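Thioesterase domain-containing protein (Pseudomonas aeruginosa, PDB 3F1T) is of uncertain function but, as a hot-dog-fold member of the thioesterase superfamily, probably hydrolyses acyl-CoA thioesters, possibly 1,4-dihydroxy-2-naphthoyl-CoA. Local coordinates at residues 12-17 and 25-30; 18-23 and 59-64; 104-107 and 113-116; 37-42 and 52-57. All blocks are in the same frame, centred on the assembly; numbering follows the deposited sequence.

Contact 1: 12-17 and 25-30; sequences RFLSAL and LTVEAA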
loop_
_atom_site.group_PDB
_atom_site.type_symbol
_atom_site.label_atom_id
_atom_site.label_comp_id
_atom_site.label_asym_id
_atom_site.label_seq_id
_atom_site.Cartn_x
_atom_site.Cartn_y
_atom_site.Cartn_z
ATOM N N ARG B 12 -29.180 0.537 -4.123
ATOM C CA ARG B 12 -29.275 1.433 -5.276
ATOM C C ARG B 12 -27.891 1.796 -5.825
ATOM O O ARG B 12 -27.650 1.743 -7.035
ATOM C CB ARG B 12 -30.028 2.701 -4.868
ATOM C CG ARG B 12 -30.476 3.560 -6.032
ATOM C CD ARG B 12 -31.750 4.316 -5.707
ATOM N NE ARG B 12 -31.666 5.071 -4.454
ATOM C CZ ARG B 12 -31.426 6.378 -4.375
ATOM N NH1 ARG B 12 -31.099 7.071 -5.465
ATOM N NH2 ARG B 12 -31.469 6.990 -3.196
ATOM N N PHE B 13 -26.985 2.159 -4.925
ATOM C CA PHE B 13 -25.580 2.379 -5.254
ATOM C C PHE B 13 -24.974 1.203 -6.033
ATOM O O PHE B 13 -24.457 1.386 -7.134
ATOM C CB PHE B 13 -24.811 2.643 -3.955
ATOM C CG PHE B 13 -23.453 3.279 -4.144
ATOM C CD1 PHE B 13 -22.630 2.901 -5.193
ATOM C CD2 PHE B 13 -22.891 4.015 -3.110
ATOM C CE1 PHE B 13 -21.285 3.297 -5.236
ATOM C CE2 PHE B 13 -21.587 4.486 -3.186
ATOM C CZ PHE B 13 -20.791 4.154 -4.276
ATOM N N LEU B 14 -25.088 -0.008 -5.489
ATOM C CA LEU B 14 -24.547 -1.211 -6.132
ATOM C C LEU B 14 -25.113 -1.449 -7.542
ATOM O O LEU B 14 -24.402 -1.901 -8.446
ATOM C CB LEU B 14 -24.783 -2.439 -5.245
ATOM C CG LEU B 14 -24.285 -3.824 -5.682
ATOM C CD1 LEU B 14 -22.835 -3.788 -6.120
ATOM C CD2 LEU B 14 -24.495 -4.842 -4.556
ATOM N N SER B 15 -26.404 -1.167 -7.714
ATOM C CA SER B 15 -27.078 -1.370 -8.997
ATOM C C SER B 15 -26.535 -0.496 -10.125
ATOM O O SER B 15 -26.695 -0.825 -11.301
ATOM C CB SER B 15 -28.583 -1.163 -8.850
ATOM O OG SER B 15 -28.868 0.195 -8.615
ATOM N N ALA B 16 -25.884 0.609 -9.780
ATOM C CA ALA B 16 -25.290 1.473 -10.797
ATOM C C ALA B 16 -23.974 0.903 -11.344
ATOM O O ALA B 16 -23.456 1.376 -12.360
ATOM C CB ALA B 16 -25.077 2.856 -10.253
ATOM N N LEU B 17 -23.401 -0.069 -10.635
ATOM C CA LEU B 17 -22.068 -0.561 -10.976
ATOM C C LEU B 17 -22.185 -1.699 -11.976
ATOM O O LEU B 17 -22.013 -2.865 -11.624
ATOM C CB LEU B 17 -21.340 -1.035 -9.723
ATOM C CG LEU B 17 -20.643 0.049 -8.897
ATOM C CD1 LEU B 17 -21.132 1.437 -9.248
ATOM C CD2 LEU B 17 -20.806 -0.208 -7.423
ATOM N N LEU B 25 -22.841 -9.600 -7.129
ATOM C CA LEU B 25 -22.524 -9.022 -5.825
ATOM C C LEU B 25 -23.839 -8.558 -5.176
ATOM O O LEU B 25 -24.762 -8.166 -5.891
ATOM C CB LEU B 25 -21.576 -7.836 -6.019
ATOM C CG LEU B 25 -20.114 -8.005 -5.616
ATOM C CD1 LEU B 25 -19.566 -9.380 -5.925
ATOM C CD2 LEU B 25 -19.234 -6.909 -6.184
ATOM N N THR B 26 -24.012 -8.843 -3.883
ATOM C CA THR B 26 -25.185 -8.359 -3.136
ATOM C C THR B 26 -24.781 -7.655 -1.843
ATOM O O THR B 26 -23.717 -7.940 -1.286
ATOM C CB THR B 26 -26.170 -9.500 -2.763
ATOM O OG1 THR B 26 -25.483 -10.494 -2.009
ATOM C CG2 THR B 26 -26.783 -10.132 -4.007
ATOM N N VAL B 27 -25.637 -6.745 -1.371
ATOM C CA VAL B 27 -25.472 -6.133 -0.057
ATOM C C VAL B 27 -26.230 -6.938 0.975
ATOM O O VAL B 27 -27.459 -6.986 0.950
ATOM C CB VAL B 27 -26.030 -4.683 -0.005
ATOM C CG1 VAL B 27 -25.657 -4.019 1.319
ATOM C CG2 VAL B 27 -25.516 -3.865 -1.156
ATOM N N GLU B 28 -25.510 -7.460 1.960
ATOM C CA GLU B 28 -26.123 -8.268 2.996
ATOM C C GLU B 28 -26.617 -7.435 4.181
ATOM O O GLU B 28 -27.661 -7.731 4.775
ATOM C CB GLU B 28 -25.130 -9.335 3.463
ATOM C CG GLU B 28 -24.579 -10.160 2.323
ATOM C CD GLU B 28 -25.577 -11.182 1.826
ATOM O OE1 GLU B 28 -25.858 -12.141 2.589
ATOM O OE2 GLU B 28 -26.087 -11.020 0.687
ATOM N N ALA B 29 -25.857 -6.404 4.532
ATOM C CA ALA B 29 -26.186 -5.557 5.670
ATOM C C ALA B 29 -25.496 -4.210 5.516
ATOM O O ALA B 29 -24.465 -4.114 4.859
ATOM C CB ALA B 29 -25.757 -6.227 6.972
ATOM N N ALA B 30 -26.153 -3.158 5.992
ATOM C CA ALA B 30 -25.598 -1.806 5.988
ATOM C C ALA B 30 -26.190 -1.053 7.171
ATOM O O ALA B 30 -27.368 -1.212 7.498
ATOM C CB ALA B 30 -25.939 -1.103 4.701
#

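Contact 2: 18-23 and 59-64; sequences RHCQVL and ITTLMD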
loop_
_atom_site.group_PDB
_atom_site.type_symbol
_atom_site.label_atom_id
_atom_site.label_comp_id
_atom_site.label_asym_id
_atom_site.label_seq_id
_atom_site.Cartn_x
_atom_site.Cartn_y
_atom_site.Cartn_z
ATOM N N ARG B 18 -22.586 -1.360 -13.196
ATOM C CA ARG B 18 -23.160 -2.345 -14.115
ATOM C C ARG B 18 -22.089 -3.314 -14.594
ATOM O O ARG B 18 -22.356 -4.500 -14.805
ATOM C CB ARG B 18 -23.833 -1.652 -15.306
ATOM N N HIS B 19 -20.854 -2.828 -14.663
ATOM C CA HIS B 19 -19.771 -3.589 -15.287
ATOM C C HIS B 19 -19.376 -4.803 -14.446
ATOM O O HIS B 19 -18.772 -5.760 -14.946
ATOM C CB HIS B 19 -18.560 -2.687 -15.560
ATOM C CG HIS B 19 -17.839 -2.241 -14.325
ATOM N ND1 HIS B 19 -16.917 -3.038 -13.675
ATOM C CD2 HIS B 19 -17.792 -1.037 -13.707
ATOM C CE1 HIS B 19 -16.404 -2.374 -12.652
ATOM N NE2 HIS B 19 -16.915 -1.156 -12.653
ATOM N N CYS B 20 -19.828 -4.813 -13.202
ATOM C CA CYS B 20 -19.511 -5.902 -12.298
ATOM C C CYS B 20 -20.767 -6.636 -11.839
ATOM O O CYS B 20 -20.696 -7.506 -10.977
ATOM C CB CYS B 20 -18.734 -5.372 -11.094
ATOM S SG CYS B 20 -19.748 -4.562 -9.838
ATOM N N GLN B 21 -21.917 -6.279 -12.414
ATOM C CA GLN B 21 -23.193 -6.898 -12.040
ATOM C C GLN B 21 -23.174 -8.376 -12.404
ATOM O O GLN B 21 -23.924 -9.175 -11.845
ATOM C CB GLN B 21 -24.359 -6.204 -12.746
ATOM C CG GLN B 21 -24.667 -4.816 -12.202
ATOM C CD GLN B 21 -25.715 -4.832 -11.103
ATOM O OE1 GLN B 21 -26.905 -5.023 -11.367
ATOM N NE2 GLN B 21 -25.282 -4.593 -9.866
ATOM N N VAL B 22 -22.192 -8.737 -13.223
ATOM C CA VAL B 22 -21.999 -10.097 -13.704
ATOM C C VAL B 22 -21.470 -11.011 -12.605
ATOM O O VAL B 22 -21.705 -12.220 -12.628
ATOM C CB VAL B 22 -21.040 -10.085 -14.903
ATOM C CG1 VAL B 22 -20.908 -8.639 -15.420
ATOM C CG2 VAL B 22 -19.677 -10.638 -14.523
ATOM N N LEU B 23 -20.940 -10.385 -11.557
ATOM C CA LEU B 23 -20.381 -11.063 -10.380
ATOM C C LEU B 23 -21.464 -11.446 -9.367
ATOM O O LEU B 23 -21.209 -12.210 -8.440
ATOM C CB LEU B 23 -19.356 -10.148 -9.703
ATOM C CG LEU B 23 -17.842 -10.394 -9.790
ATOM C CD1 LEU B 23 -17.402 -11.133 -11.039
ATOM C CD2 LEU B 23 -17.061 -9.092 -9.641
ATOM N N ILE B 59 -12.364 -10.824 -5.961
ATOM C CA ILE B 59 -12.293 -10.356 -4.583
ATOM C C ILE B 59 -11.809 -8.922 -4.466
ATOM O O ILE B 59 -12.326 -8.173 -3.648
ATOM C CB ILE B 59 -11.420 -11.263 -3.706
ATOM C CG1 ILE B 59 -12.110 -12.610 -3.494
ATOM C CG2 ILE B 59 -11.137 -10.592 -2.368
ATOM C CD1 ILE B 59 -11.139 -13.738 -3.297
ATOM N N THR B 60 -10.944 -8.492 -5.381
ATOM C CA THR B 60 -10.605 -7.075 -5.486
ATOM C C THR B 60 -11.842 -6.233 -5.734
ATOM O O THR B 60 -12.001 -5.158 -5.156
ATOM C CB THR B 60 -9.621 -6.803 -6.652
ATOM O OG1 THR B 60 -8.349 -7.364 -6.334
ATOM C CG2 THR B 60 -9.464 -5.294 -6.885
ATOM N N THR B 61 -12.586 -6.590 -6.774
ATOM C CA THR B 61 -13.819 -5.886 -7.071
ATOM C C THR B 61 -14.729 -5.872 -5.851
ATOM O O THR B 61 -15.296 -4.842 -5.510
ATOM C CB THR B 61 -14.566 -6.546 -8.247
ATOM O OG1 THR B 61 -13.740 -6.499 -9.422
ATOM C CG2 THR B 61 -15.861 -5.809 -8.517
ATOM N N LEU B 62 -14.909 -7.032 -5.224
ATOM C CA LEU B 62 -15.769 -7.137 -4.046
ATOM C C LEU B 62 -15.340 -6.095 -3.027
ATOM O O LEU B 62 -16.165 -5.342 -2.496
ATOM C CB LEU B 62 -15.698 -8.547 -3.444
ATOM C CG LEU B 62 -16.265 -8.706 -2.025
ATOM C CD1 LEU B 62 -17.784 -8.468 -2.004
ATOM C CD2 LEU B 62 -15.903 -10.055 -1.427
HETATM N N MSE B 63 -14.029 -5.940 -2.885
HETATM C CA MSE B 63 -13.463 -5.204 -1.754
HETATM C C MSE B 63 -13.247 -3.728 -2.058
HETATM O O MSE B 63 -13.432 -2.874 -1.190
HETATM C CB MSE B 63 -12.150 -5.843 -1.313
HETATM C CG MSE B 63 -12.340 -7.190 -0.669
HETATM SE SE MSE B 63 -13.626 -7.179 0.773
HETATM C CE MSE B 63 -13.164 -5.505 1.674
ATOM N N ASP B 64 -12.878 -3.429 -3.297
ATOM C CA ASP B 64 -13.006 -2.081 -3.833
ATOM C C ASP B 64 -14.432 -1.582 -3.730
ATOM O O ASP B 64 -14.662 -0.457 -3.300
ATOM C CB ASP B 64 -12.528 -2.005 -5.291
ATOM C CG ASP B 64 -12.511 -0.586 -5.818
ATOM O OD1 ASP B 64 -12.362 0.359 -5.017
ATOM O OD2 ASP B 64 -12.732 -0.402 -7.022
#

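Contact 3: 104-107 and 113-116; sequences AECY and VIFT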
loop_
_atom_site.group_PDB
_atom_site.type_symbol
_atom_site.label_atom_id
_atom_site.label_comp_id
_atom_site.label_asym_id
_atom_site.label_seq_id
_atom_site.Cartn_x
_atom_site.Cartn_y
_atom_site.Cartn_z
ATOM N N ALA B 104 -16.612 -3.560 5.254
ATOM C CA ALA B 104 -15.838 -2.339 5.454
ATOM C C ALA B 104 -16.524 -1.342 6.374
ATOM O O ALA B 104 -17.758 -1.262 6.429
ATOM C CB ALA B 104 -15.505 -1.686 4.125
ATOM N N GLU B 105 -15.718 -0.470 6.959
ATOM C CA GLU B 105 -16.204 0.516 7.898
ATOM C C GLU B 105 -15.348 1.768 7.707
ATOM O O GLU B 105 -14.127 1.670 7.687
ATOM C CB GLU B 105 -16.019 -0.021 9.321
ATOM C CG GLU B 105 -16.634 0.870 10.408
ATOM C CD GLU B 105 -16.384 0.332 11.824
ATOM O OE1 GLU B 105 -15.266 -0.204 12.085
ATOM O OE2 GLU B 105 -17.297 0.483 12.678
ATOM N N CYS B 106 -15.981 2.925 7.523
ATOM C CA CYS B 106 -15.268 4.210 7.518
ATOM C C CYS B 106 -14.669 4.530 8.881
ATOM O O CYS B 106 -15.357 4.444 9.894
ATOM C CB CYS B 106 -16.198 5.341 7.088
ATOM S SG CYS B 106 -16.926 5.063 5.479
ATOM N N TYR B 107 -13.382 4.873 8.911
ATOM C CA TYR B 107 -12.706 5.155 10.174
ATOM C C TYR B 107 -12.208 6.604 10.267
ATOM O O TYR B 107 -11.929 7.105 11.364
ATOM C CB TYR B 107 -11.568 4.159 10.423
ATOM C CG TYR B 107 -10.411 4.277 9.459
ATOM C CD1 TYR B 107 -9.352 5.147 9.713
ATOM C CD2 TYR B 107 -10.347 3.491 8.318
ATOM C CE1 TYR B 107 -8.329 5.303 8.811
ATOM C CE2 TYR B 107 -9.269 3.581 7.445
ATOM C CZ TYR B 107 -8.232 4.433 7.741
ATOM O OH TYR B 107 -7.169 4.545 6.873
ATOM N N VAL B 113 -12.376 13.746 1.809
ATOM C CA VAL B 113 -11.834 12.397 1.719
ATOM C C VAL B 113 -12.437 11.519 2.807
ATOM O O VAL B 113 -12.671 11.979 3.929
ATOM C CB VAL B 113 -10.299 12.398 1.869
ATOM C CG1 VAL B 113 -9.737 11.017 1.560
ATOM C CG2 VAL B 113 -9.665 13.456 0.983
ATOM N N ILE B 114 -12.795 10.293 2.440
ATOM C CA ILE B 114 -13.212 9.275 3.413
ATOM C C ILE B 114 -12.271 8.094 3.366
ATOM O O ILE B 114 -11.798 7.723 2.297
ATOM C CB ILE B 114 -14.628 8.762 3.128
ATOM C CG1 ILE B 114 -15.602 9.946 3.107
ATOM C CG2 ILE B 114 -15.036 7.720 4.168
ATOM C CD1 ILE B 114 -17.032 9.564 2.846
ATOM N N PHE B 115 -11.823 7.687 4.548
ATOM C CA PHE B 115 -10.882 6.587 4.712
ATOM C C PHE B 115 -11.609 5.402 5.338
ATOM O O PHE B 115 -12.349 5.549 6.311
ATOM C CB PHE B 115 -9.736 6.999 5.645
ATOM C CG PHE B 115 -8.866 8.108 5.098
ATOM C CD1 PHE B 115 -9.234 9.439 5.247
ATOM C CD2 PHE B 115 -7.684 7.816 4.429
ATOM C CE1 PHE B 115 -8.431 10.456 4.762
ATOM C CE2 PHE B 115 -6.869 8.834 3.947
ATOM C CZ PHE B 115 -7.251 10.157 4.123
ATOM N N THR B 116 -11.350 4.214 4.809
ATOM C CA THR B 116 -12.154 3.082 5.176
ATOM C C THR B 116 -11.303 1.814 5.230
ATOM O O THR B 116 -10.291 1.713 4.556
ATOM C CB THR B 116 -13.360 2.917 4.231
ATOM O OG1 THR B 116 -14.292 1.992 4.811
ATOM C CG2 THR B 116 -12.934 2.421 2.887
#

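Contact 4: 37-42 and 52-57; sequences LRLPYS and GVVHGG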
loop_
_atom_site.group_PDB
_atom_site.type_symbol
_atom_site.label_atom_id
_atom_site.label_comp_id
_atom_site.label_asym_id
_atom_site.label_seq_id
_atom_site.Cartn_x
_atom_site.Cartn_y
_atom_site.Cartn_z
ATOM N N LEU B 37 -20.962 -6.887 1.938
ATOM C CA LEU B 37 -21.358 -7.404 0.644
ATOM C C LEU B 37 -21.025 -8.884 0.576
ATOM O O LEU B 37 -20.090 -9.346 1.227
ATOM C CB LEU B 37 -20.607 -6.662 -0.474
ATOM C CG LEU B 37 -21.292 -5.459 -1.117
ATOM C CD1 LEU B 37 -21.610 -4.412 -0.080
ATOM C CD2 LEU B 37 -20.459 -4.874 -2.250
ATOM N N ARG B 38 -21.608 -9.548 -0.411
ATOM C CA ARG B 38 -21.285 -10.916 -0.706
ATOM C C ARG B 38 -20.993 -11.124 -2.201
ATOM O O ARG B 38 -21.735 -10.660 -3.056
ATOM C CB ARG B 38 -22.417 -11.833 -0.239
ATOM C CG ARG B 38 -22.151 -13.292 -0.507
ATOM C CD ARG B 38 -23.400 -14.119 -0.358
ATOM N NE ARG B 38 -24.360 -13.869 -1.429
ATOM C CZ ARG B 38 -25.412 -14.649 -1.664
ATOM N NH1 ARG B 38 -25.561 -15.773 -0.985
ATOM N NH2 ARG B 38 -26.296 -14.321 -2.589
ATOM N N LEU B 39 -19.947 -11.895 -2.487
ATOM C CA LEU B 39 -19.688 -12.428 -3.815
ATOM C C LEU B 39 -19.990 -13.934 -3.850
ATOM O O LEU B 39 -19.258 -14.726 -3.270
ATOM C CB LEU B 39 -18.227 -12.168 -4.172
ATOM C CG LEU B 39 -17.575 -12.913 -5.341
ATOM C CD1 LEU B 39 -18.077 -12.334 -6.668
ATOM C CD2 LEU B 39 -16.058 -12.774 -5.237
ATOM N N PRO B 40 -21.041 -14.338 -4.585
ATOM C CA PRO B 40 -21.331 -15.764 -4.772
ATOM C C PRO B 40 -20.243 -16.460 -5.599
ATOM O O PRO B 40 -19.878 -15.979 -6.670
ATOM C CB PRO B 40 -22.665 -15.756 -5.535
ATOM C CG PRO B 40 -22.694 -14.463 -6.236
ATOM C CD PRO B 40 -21.940 -13.477 -5.377
ATOM N N TYR B 41 -19.699 -17.559 -5.093
ATOM C CA TYR B 41 -18.497 -18.138 -5.696
ATOM C C TYR B 41 -18.673 -18.607 -7.146
ATOM O O TYR B 41 -17.752 -18.488 -7.951
ATOM C CB TYR B 41 -17.891 -19.240 -4.815
ATOM C CG TYR B 41 -18.611 -20.568 -4.858
ATOM C CD1 TYR B 41 -18.344 -21.493 -5.870
ATOM C CD2 TYR B 41 -19.449 -20.957 -3.818
ATOM C CE1 TYR B 41 -18.926 -22.748 -5.864
ATOM C CE2 TYR B 41 -20.055 -22.197 -3.818
ATOM C CZ TYR B 41 -19.777 -23.097 -4.834
ATOM O OH TYR B 41 -20.363 -24.344 -4.832
ATOM N N SER B 42 -19.868 -19.082 -7.490
ATOM C CA SER B 42 -20.115 -19.617 -8.824
ATOM C C SER B 42 -19.860 -18.583 -9.913
ATOM O O SER B 42 -19.567 -18.929 -11.050
ATOM C CB SER B 42 -21.547 -20.138 -8.941
ATOM O OG SER B 42 -22.472 -19.166 -8.477
ATOM N N GLY B 52 -14.317 -24.929 -8.045
ATOM C CA GLY B 52 -14.828 -23.966 -7.065
ATOM C C GLY B 52 -13.854 -22.883 -6.620
ATOM O O GLY B 52 -14.064 -22.239 -5.590
ATOM N N VAL B 53 -12.794 -22.668 -7.398
ATOM C CA VAL B 53 -11.774 -21.680 -7.044
ATOM C C VAL B 53 -12.155 -20.269 -7.500
ATOM O O VAL B 53 -12.440 -20.030 -8.677
ATOM C CB VAL B 53 -10.378 -22.056 -7.599
ATOM C CG1 VAL B 53 -9.362 -20.968 -7.275
ATOM C CG2 VAL B 53 -9.922 -23.397 -7.033
ATOM N N VAL B 54 -12.162 -19.339 -6.550
ATOM C CA VAL B 54 -12.490 -17.943 -6.825
ATOM C C VAL B 54 -11.275 -17.151 -7.311
ATOM O O VAL B 54 -10.206 -17.177 -6.693
ATOM C CB VAL B 54 -13.088 -17.256 -5.579
ATOM C CG1 VAL B 54 -13.136 -15.749 -5.770
ATOM C CG2 VAL B 54 -14.468 -17.819 -5.284
ATOM N N HIS B 55 -11.472 -16.409 -8.397
ATOM C CA HIS B 55 -10.453 -15.536 -8.943
ATOM C C HIS B 55 -10.149 -14.358 -8.002
ATOM O O HIS B 55 -11.062 -13.628 -7.575
ATOM C CB HIS B 55 -10.905 -15.031 -10.314
ATOM C CG HIS B 55 -9.954 -14.068 -10.948
ATOM N ND1 HIS B 55 -8.598 -14.307 -11.028
ATOM C CD2 HIS B 55 -10.167 -12.886 -11.578
ATOM C CE1 HIS B 55 -8.006 -13.273 -11.603
ATOM N NE2 HIS B 55 -8.936 -12.398 -11.949
ATOM N N GLY B 56 -8.858 -14.102 -7.787
ATOM C CA GLY B 56 -8.412 -12.993 -6.951
ATOM C C GLY B 56 -8.970 -11.657 -7.389
ATOM O O GLY B 56 -9.278 -10.813 -6.558
ATOM N N GLY B 57 -9.068 -11.437 -8.696
ATOM C CA GLY B 57 -9.581 -10.162 -9.211
ATOM C C GLY B 57 -11.046 -9.915 -8.903
ATOM O O GLY B 57 -11.491 -8.773 -8.851
#

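Contact 1: 12-17 and 25-30
Leu-14, near the C-terminal end of helix 4-15, reaches across to Leu-25 and Val-27 where the chain enters strand 26-31, and within 12-17 it is the one side chain that meets the strand. Its CG lies anti to the backbone N (chi1 -179°), which carries the isobutyl branch out from the helix toward the strand. Leu-14 CD2 does most of the touching: it sits 3.6 Å from Leu-25 O, and passes Thr-26 CA, where the strand backbone itself is met. Farther along, Leu-14 CD2 and Val-27 CG2 come within 3.7 Å, the two side chains sliding past each other in opposite directions. The second methyl is looser, with Leu-14 CD1 4.2 Å from Leu-25 CB. The CB of Thr-26 points away from the helix, and Thr-26 OG1 bonds to Glu-28 OE2 at 2.8 Å, meeting the oxygen from its anti side. Thr-65 and Ile-69 of helix 56-70 also touch Leu-14; Leu-7 and Ala-10, earlier on helix 4-15, pack on Val-27 and extend the same apolar seam. No hydrogen bond joins 12-17 to 25-30, so between these segments the hold depends on shape and on exclusion of water from methyl groups; a directional bond comes from one residue earlier, where Arg-11 NH2 bonds to Val-27 O.

Contact 2: 18-23 and 59-64
Thr-61, buried on helix 56-70, offers its methyl group to Leu-23 and Cys-20 of the 3-10 segment 18-23. This is the close part of the contact. Thr-61 CG2 lies 3.7 Å from Leu-23 CD2 and 3.9 Å from Cys-20 CB, so one methyl touches two side chains of the opposing segment. Leu-23 CD2 also approaches Thr-61 CB, at 3.8 Å, and the leucine runs at a slant across the threonine. The torsion of Thr-61 sorts its two branches: with OG1 beside the backbone N (chi1 -61°) the hydroxyl can bond back to Gly-57 O one helical turn earlier, and CG2, anti to that N, is left to face the 3-10 segment. The polar end is thus satisfied within the helix and only carbon is presented to the partner.

Away from this threonine the fit is slack. His-19 comes no nearer to 59-64 than 5.4 Å; its ring is engaged instead by a second subunit, where NE2 bonds to ND1 of His-55 and the ring also meets His-19 of that subunit. On the outer side, Gln-21 is exposed and Val-22 partly so, and neither side chain meets the helix.

The contact fills a corner between several elements. Helix 56-70 meets the 3-10 segment through Thr-61 and strand 83-90 through Ile-59 and Thr-60, which face Tyr-90 and Ile-88, while Leu-23 and Leu-62 both reach strand 34-39, resting on Leu-39 and Leu-37.

Contact 3: 104-107 and 113-116
Tyr-107 has its CG set between the backbone N and the carbonyl carbon (chi1 67°), which brings the ring back over Phe-115, whose own CG stands anti to the carbonyl carbon (chi1 -65°) and carries the phenyl group away. What lies over the tyrosine face is therefore the benzylic carbon: Phe-115 CB is 3.6 Å from Tyr-107 CZ, a CH-pi contact displaced toward the rim. Phe-115 O lies over a face of the same ring and accepts a nearly straight bond from Tyr-107 N at 2.9 Å (160° at the hydrogen), while Thr-116 O lies in plane at the ring edge. Next along, Cys-106 and Thr-116 form an antiparallel non-hydrogen-bonded pair, their CA atoms 4.1 Å apart. Cys-106 SG packs on Ile-114 CG2 at 3.5 Å. Thr-116 OG1 makes at best a weak, undecided bond to Glu-105 O; its stronger partner is Ser-70 OG of helix 56-70. Cys-106 and Thr-116 face that helix and Ile-114 packs on the loop after it, whereas Tyr-107 touches Met-91 of the fourth subunit and Phe-115 touches Leu-84 of the third. This is a beta hairpin of the hot-dog fold, whose antiparallel sheet wraps around a long central helix.

Contact 4: 37-42 and 52-57
Tyr-41 and Val-54 mark the closest backbone approach, their CA atoms 6.1 Å apart, as the chain leaving strand 34-39 passes the loop that leads into helix 56-70; no hydrogen bond bridges the two segments. Val-54 carries the contact with both of its methyls. Val-54 CG2, beside the backbone N and anti to the carbonyl carbon, comes 3.7 Å from Tyr-41 CB and 4.1 Å from Tyr-41 CA. Val-54 CG1, which is anti to the backbone N (chi1 167°), is turned instead to Leu-39, whose CD2 stands 4.2 Å from it. The valine thus spreads one methyl to the last residue of the strand and the other to the first of the short 3-10 segment.

The tyrosine meets Val-54 through its CB and not through its ring. Its aromatic group extends along the loop toward Gly-52, where Tyr-41 CD1 lies 4.4 Å from Gly-52 O, a loose approach. Gly-52 has a positive phi (63°), a backbone shape that glycine adopts easily, and it is buried beside the ring. Two partners from elsewhere in the chain steady the segments: Asp-99 OD1 accepts a bond from Tyr-41 N, and Gly-52 pairs by backbone with His-97. Leu-39 continues the apolar surface inward onto Ala-58, Leu-23 and Leu-25.

His-55 occupies the N-cap position just after the valine, and Gly-57 N lies over its ring. The strand end and the loop before helix 56-70 are therefore joined by apolar contact, with the polar bonds that fix each segment made to third parties.

In the fold
Following the chain from helix 4-15, contact 1 closes the short turn through the 3-10 segment and brings strand 26-31 against the helix. Contact 2 starts inside that turn and ends on helix 56-70, so the two cross, and they touch through Leu-25 and Thr-61. Contact 4 is nested in the long loop that contact 2 closes, joining the end of strand 34-39 to the loop before helix 56-70; Leu-39 against Leu-23 and Leu-25 links it to both. Contact 3 follows in series, a hairpin about 24 Å from contact 4, centre to centre, across the chain's middle. The sheet ties it to contacts 1 and 4.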